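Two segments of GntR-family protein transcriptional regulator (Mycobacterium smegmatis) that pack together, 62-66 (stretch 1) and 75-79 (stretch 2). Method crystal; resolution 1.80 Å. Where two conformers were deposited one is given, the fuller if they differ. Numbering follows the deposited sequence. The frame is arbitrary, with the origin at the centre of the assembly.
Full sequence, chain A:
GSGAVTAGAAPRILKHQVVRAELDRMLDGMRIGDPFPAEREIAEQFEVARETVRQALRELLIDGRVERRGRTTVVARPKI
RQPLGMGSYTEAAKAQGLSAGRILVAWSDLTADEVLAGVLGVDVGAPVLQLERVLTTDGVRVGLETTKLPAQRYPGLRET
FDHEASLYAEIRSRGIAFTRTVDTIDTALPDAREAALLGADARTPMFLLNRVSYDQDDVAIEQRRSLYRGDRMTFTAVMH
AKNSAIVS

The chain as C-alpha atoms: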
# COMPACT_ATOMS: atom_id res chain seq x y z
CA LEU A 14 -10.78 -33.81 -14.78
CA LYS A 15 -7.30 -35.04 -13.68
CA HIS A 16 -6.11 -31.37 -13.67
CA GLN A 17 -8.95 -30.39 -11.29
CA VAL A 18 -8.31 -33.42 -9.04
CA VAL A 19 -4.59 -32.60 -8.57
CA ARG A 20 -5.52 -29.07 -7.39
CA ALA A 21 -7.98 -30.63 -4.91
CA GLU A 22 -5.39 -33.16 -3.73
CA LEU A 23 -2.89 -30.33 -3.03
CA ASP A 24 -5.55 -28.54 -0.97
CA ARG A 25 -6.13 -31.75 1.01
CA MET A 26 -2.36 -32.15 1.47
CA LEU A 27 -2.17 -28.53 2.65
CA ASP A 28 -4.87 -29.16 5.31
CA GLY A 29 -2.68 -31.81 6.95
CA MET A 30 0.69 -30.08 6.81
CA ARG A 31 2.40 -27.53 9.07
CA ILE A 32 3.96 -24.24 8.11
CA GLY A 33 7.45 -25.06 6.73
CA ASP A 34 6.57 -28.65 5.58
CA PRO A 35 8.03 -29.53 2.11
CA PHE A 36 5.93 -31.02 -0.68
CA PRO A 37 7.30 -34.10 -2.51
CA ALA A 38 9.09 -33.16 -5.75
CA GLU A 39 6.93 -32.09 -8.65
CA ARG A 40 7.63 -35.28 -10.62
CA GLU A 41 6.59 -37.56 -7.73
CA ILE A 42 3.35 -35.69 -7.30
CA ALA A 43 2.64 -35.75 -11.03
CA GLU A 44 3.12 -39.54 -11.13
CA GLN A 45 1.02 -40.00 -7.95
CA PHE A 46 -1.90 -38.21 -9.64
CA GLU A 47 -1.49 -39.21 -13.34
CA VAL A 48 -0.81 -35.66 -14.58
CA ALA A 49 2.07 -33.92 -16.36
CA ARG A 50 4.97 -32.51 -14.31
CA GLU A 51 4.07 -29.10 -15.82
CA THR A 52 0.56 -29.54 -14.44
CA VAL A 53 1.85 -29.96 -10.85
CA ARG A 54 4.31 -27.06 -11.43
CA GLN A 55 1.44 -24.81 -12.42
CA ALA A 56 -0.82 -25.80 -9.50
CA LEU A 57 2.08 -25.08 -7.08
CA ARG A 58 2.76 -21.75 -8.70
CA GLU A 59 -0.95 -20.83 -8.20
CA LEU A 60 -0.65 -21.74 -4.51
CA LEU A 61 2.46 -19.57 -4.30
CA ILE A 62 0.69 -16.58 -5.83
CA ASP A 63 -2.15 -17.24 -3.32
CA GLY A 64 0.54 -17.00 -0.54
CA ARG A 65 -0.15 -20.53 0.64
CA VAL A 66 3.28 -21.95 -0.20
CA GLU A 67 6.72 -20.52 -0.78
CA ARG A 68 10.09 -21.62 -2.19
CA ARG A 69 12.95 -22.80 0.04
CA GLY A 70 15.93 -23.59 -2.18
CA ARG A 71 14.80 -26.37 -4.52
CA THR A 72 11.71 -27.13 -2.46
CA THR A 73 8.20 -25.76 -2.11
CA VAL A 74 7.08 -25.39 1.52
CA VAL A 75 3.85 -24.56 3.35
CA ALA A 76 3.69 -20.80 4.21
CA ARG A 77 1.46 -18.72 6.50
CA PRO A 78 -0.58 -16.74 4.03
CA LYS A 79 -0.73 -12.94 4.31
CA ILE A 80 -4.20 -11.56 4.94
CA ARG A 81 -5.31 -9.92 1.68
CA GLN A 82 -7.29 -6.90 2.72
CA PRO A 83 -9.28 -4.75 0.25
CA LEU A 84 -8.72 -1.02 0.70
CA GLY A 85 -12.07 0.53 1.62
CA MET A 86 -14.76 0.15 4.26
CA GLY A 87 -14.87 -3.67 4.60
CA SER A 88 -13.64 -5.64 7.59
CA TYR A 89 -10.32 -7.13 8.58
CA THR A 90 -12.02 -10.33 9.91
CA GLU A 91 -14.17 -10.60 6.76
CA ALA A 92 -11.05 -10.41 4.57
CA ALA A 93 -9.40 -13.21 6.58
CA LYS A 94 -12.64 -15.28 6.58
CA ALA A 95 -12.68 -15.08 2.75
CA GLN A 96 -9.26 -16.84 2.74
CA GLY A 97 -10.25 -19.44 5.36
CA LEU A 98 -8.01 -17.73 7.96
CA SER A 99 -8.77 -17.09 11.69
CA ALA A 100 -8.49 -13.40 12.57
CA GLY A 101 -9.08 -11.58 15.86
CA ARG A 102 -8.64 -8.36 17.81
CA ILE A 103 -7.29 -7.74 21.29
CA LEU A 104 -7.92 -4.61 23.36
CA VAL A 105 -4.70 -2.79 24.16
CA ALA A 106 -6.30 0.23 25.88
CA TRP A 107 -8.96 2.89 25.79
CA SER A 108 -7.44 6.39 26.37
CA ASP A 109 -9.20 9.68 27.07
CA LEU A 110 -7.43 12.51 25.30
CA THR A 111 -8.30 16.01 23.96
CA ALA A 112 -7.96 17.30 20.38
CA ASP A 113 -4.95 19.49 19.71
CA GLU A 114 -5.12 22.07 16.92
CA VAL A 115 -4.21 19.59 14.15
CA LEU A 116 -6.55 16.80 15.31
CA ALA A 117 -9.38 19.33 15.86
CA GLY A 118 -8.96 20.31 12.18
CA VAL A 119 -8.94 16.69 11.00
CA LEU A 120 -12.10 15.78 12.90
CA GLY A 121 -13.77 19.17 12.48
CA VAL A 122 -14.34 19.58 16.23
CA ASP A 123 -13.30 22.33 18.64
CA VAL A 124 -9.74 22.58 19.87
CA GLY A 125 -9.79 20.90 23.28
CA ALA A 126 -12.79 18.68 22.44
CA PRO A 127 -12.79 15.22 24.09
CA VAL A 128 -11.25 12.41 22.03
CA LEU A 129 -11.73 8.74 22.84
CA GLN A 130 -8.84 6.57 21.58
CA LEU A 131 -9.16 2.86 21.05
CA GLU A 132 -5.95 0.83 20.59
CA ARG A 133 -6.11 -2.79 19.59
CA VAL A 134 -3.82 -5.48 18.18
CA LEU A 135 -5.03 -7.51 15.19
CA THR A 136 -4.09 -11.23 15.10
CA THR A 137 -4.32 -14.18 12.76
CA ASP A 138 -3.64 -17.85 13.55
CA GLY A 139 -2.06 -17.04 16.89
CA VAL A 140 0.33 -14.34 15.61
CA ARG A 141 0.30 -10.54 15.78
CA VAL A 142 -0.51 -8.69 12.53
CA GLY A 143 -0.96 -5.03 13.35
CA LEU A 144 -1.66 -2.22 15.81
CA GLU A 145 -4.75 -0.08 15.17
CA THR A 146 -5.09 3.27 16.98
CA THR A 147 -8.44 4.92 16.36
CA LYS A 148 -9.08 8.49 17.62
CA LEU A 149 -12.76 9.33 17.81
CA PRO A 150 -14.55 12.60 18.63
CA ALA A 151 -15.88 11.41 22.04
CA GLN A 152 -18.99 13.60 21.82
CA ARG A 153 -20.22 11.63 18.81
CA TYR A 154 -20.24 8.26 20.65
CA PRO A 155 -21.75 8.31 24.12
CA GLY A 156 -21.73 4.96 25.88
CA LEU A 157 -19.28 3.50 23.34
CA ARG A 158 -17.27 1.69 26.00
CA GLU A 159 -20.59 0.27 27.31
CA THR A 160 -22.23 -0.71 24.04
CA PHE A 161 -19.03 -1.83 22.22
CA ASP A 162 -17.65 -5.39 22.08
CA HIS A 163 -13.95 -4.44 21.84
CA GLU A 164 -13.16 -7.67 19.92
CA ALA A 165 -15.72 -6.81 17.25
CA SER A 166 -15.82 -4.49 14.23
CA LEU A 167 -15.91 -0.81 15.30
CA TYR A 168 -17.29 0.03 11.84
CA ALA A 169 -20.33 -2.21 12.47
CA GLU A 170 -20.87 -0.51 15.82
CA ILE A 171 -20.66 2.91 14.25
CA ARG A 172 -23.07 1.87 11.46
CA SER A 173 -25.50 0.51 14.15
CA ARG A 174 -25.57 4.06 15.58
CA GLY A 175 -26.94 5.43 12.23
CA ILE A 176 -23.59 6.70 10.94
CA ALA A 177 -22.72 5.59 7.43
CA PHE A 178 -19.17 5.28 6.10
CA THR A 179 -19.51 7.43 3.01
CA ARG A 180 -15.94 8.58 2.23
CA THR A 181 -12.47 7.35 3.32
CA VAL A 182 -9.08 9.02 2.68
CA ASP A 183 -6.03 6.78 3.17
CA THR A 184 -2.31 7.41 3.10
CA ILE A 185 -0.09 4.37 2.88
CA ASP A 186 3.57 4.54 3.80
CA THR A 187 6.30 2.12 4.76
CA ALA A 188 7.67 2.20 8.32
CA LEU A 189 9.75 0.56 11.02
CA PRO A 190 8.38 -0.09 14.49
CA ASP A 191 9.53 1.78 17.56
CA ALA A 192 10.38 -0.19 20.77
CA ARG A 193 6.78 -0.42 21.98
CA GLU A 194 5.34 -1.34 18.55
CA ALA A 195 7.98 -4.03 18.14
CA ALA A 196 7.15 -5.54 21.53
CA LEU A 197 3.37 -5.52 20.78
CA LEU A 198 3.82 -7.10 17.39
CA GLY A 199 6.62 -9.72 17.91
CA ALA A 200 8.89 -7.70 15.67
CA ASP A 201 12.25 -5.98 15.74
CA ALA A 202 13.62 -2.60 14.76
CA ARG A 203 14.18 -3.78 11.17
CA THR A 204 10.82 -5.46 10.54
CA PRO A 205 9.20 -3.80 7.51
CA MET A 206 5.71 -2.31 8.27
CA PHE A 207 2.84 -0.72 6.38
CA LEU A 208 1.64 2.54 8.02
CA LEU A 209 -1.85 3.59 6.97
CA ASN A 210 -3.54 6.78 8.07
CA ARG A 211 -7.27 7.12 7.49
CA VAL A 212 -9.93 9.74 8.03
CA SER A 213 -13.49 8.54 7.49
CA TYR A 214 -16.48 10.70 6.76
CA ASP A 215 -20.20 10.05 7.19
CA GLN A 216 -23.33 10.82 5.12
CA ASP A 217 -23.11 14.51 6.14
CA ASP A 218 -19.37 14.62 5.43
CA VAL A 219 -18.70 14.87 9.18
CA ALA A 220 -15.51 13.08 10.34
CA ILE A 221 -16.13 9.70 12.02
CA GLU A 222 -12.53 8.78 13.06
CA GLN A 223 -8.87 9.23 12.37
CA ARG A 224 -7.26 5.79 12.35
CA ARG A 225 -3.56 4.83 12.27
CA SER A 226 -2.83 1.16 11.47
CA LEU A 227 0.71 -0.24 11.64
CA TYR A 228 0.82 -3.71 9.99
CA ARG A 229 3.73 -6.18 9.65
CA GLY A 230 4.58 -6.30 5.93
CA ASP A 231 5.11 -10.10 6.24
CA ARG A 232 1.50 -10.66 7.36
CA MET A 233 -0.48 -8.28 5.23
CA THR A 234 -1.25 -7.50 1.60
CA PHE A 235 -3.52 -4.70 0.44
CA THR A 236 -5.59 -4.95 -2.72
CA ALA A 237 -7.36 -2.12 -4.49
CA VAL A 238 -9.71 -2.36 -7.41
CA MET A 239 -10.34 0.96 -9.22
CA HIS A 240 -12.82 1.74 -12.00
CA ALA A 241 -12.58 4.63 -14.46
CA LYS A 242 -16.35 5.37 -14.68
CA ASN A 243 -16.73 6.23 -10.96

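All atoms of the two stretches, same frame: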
# COMPACT_ATOMS: atom_id res chain seq x y z
N ILE A 62 1.29 -17.89 -5.56
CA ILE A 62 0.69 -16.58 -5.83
C ILE A 62 -0.41 -16.27 -4.79
O ILE A 62 -0.51 -15.13 -4.33
CB ILE A 62 0.22 -16.54 -7.32
CG1 ILE A 62 1.47 -16.44 -8.21
CG2 ILE A 62 -0.76 -15.38 -7.58
CD1 ILE A 62 1.22 -16.76 -9.69
N ASP A 63 -1.17 -17.29 -4.41
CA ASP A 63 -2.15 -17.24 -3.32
C ASP A 63 -1.50 -17.14 -1.89
O ASP A 63 -2.22 -17.02 -0.87
CB ASP A 63 -3.00 -18.51 -3.41
CG ASP A 63 -4.49 -18.29 -3.13
OD1 ASP A 63 -5.03 -17.17 -3.35
OD2 ASP A 63 -5.13 -19.26 -2.69
N GLY A 64 -0.18 -17.21 -1.82
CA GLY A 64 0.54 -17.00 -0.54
C GLY A 64 0.52 -18.21 0.39
O GLY A 64 0.96 -18.13 1.55
N ARG A 65 0.08 -19.34 -0.15
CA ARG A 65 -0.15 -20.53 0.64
C ARG A 65 1.07 -21.44 0.72
O ARG A 65 1.14 -22.31 1.60
CB ARG A 65 -1.35 -21.29 0.10
CG ARG A 65 -2.66 -20.52 0.26
CD ARG A 65 -3.83 -21.32 -0.28
NE ARG A 65 -4.21 -22.37 0.66
CZ ARG A 65 -4.96 -23.44 0.34
NH1 ARG A 65 -5.42 -23.59 -0.91
NH2 ARG A 65 -5.26 -24.35 1.27
N VAL A 66 2.02 -21.23 -0.19
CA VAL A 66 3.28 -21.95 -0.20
C VAL A 66 4.37 -20.97 -0.57
O VAL A 66 4.09 -19.84 -1.02
CB VAL A 66 3.29 -23.16 -1.21
CG1 VAL A 66 2.17 -24.12 -0.88
CG2 VAL A 66 3.26 -22.68 -2.69
N VAL A 75 5.09 -25.15 2.89
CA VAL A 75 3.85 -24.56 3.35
C VAL A 75 4.22 -23.18 3.96
O VAL A 75 5.24 -23.05 4.65
CB VAL A 75 3.16 -25.50 4.37
CG1 VAL A 75 1.91 -24.86 4.99
CG2 VAL A 75 2.76 -26.81 3.67
N ALA A 76 3.42 -22.15 3.66
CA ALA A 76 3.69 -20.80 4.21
C ALA A 76 2.49 -20.38 5.05
O ALA A 76 1.46 -21.04 4.99
CB ALA A 76 3.92 -19.78 3.08
N ARG A 77 2.64 -19.35 5.89
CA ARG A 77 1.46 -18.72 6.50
C ARG A 77 1.03 -17.61 5.55
O ARG A 77 1.81 -16.71 5.25
CB ARG A 77 1.76 -18.13 7.89
CG ARG A 77 0.49 -17.67 8.62
CD ARG A 77 0.79 -17.00 9.95
NE ARG A 77 1.01 -17.97 11.01
CZ ARG A 77 2.21 -18.24 11.50
NH1 ARG A 77 3.26 -17.59 11.03
NH2 ARG A 77 2.37 -19.15 12.45
N PRO A 78 -0.20 -17.70 5.03
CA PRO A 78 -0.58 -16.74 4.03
C PRO A 78 -0.80 -15.35 4.67
O PRO A 78 -1.31 -15.26 5.80
CB PRO A 78 -1.91 -17.29 3.49
CG PRO A 78 -2.17 -18.54 4.17
CD PRO A 78 -1.27 -18.68 5.33
N LYS A 79 -0.37 -14.33 3.96
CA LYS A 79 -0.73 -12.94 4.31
C LYS A 79 -2.22 -12.76 4.17
O LYS A 79 -2.83 -13.27 3.22
CB LYS A 79 -0.02 -11.97 3.36
CG LYS A 79 1.49 -12.00 3.46
CD LYS A 79 2.06 -11.11 2.40
CE LYS A 79 3.55 -10.93 2.57
NZ LYS A 79 4.03 -10.05 1.45
O HOH W 1 -1.77 -14.35 0.87
O HOH W 2 1.60 -14.82 1.89

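This is a small, backbone-dominated contact, 242 Å² in all, in which the chain leaving a helix runs roughly antiparallel to a second segment and is pinned by one direct hydrogen bond, a CA-H...O contact and two waters. The bond runs from Ala76 N to Arg65 O, 3.1 Å and nearly straight at 170°. Beside it, Val66 and Val75 form an antiparallel non-hydrogen-bonded pair; their side chains diverge, both pointing away from the opposing stretch and into buried surroundings, where branched aliphatic residues are at home.

Gly64 makes the turn. It ends the helix in a Schellman motif with phi of 79°, a conformation that favours glycine; an ideal CB would point toward the other stretch but would lie 4.0 Å from Pro78 CA, touching without clashing, so it is the phi and not lack of room that suits glycine here. Gly64 O meets Pro78 CA at 3.2 Å, and Ala76 CB, directed toward stretch 1, reaches the same Gly64 O at 3.7 Å. This small methyl packs against the backbone, with Ala76 CB also 3.9 Å from Val66 C. Pro78 has no amide hydrogen to offer, but its ring adds surface, with Pro78 CG 4.4 Å from Arg65 CG.

Water extends the pairing: water 1 donates to Asp63 O (3.2 Å) and Lys79 O (2.8 Å), while water 2 accepts from Lys79 N (2.9 Å) and donates weakly to Gly64 O (3.4 Å).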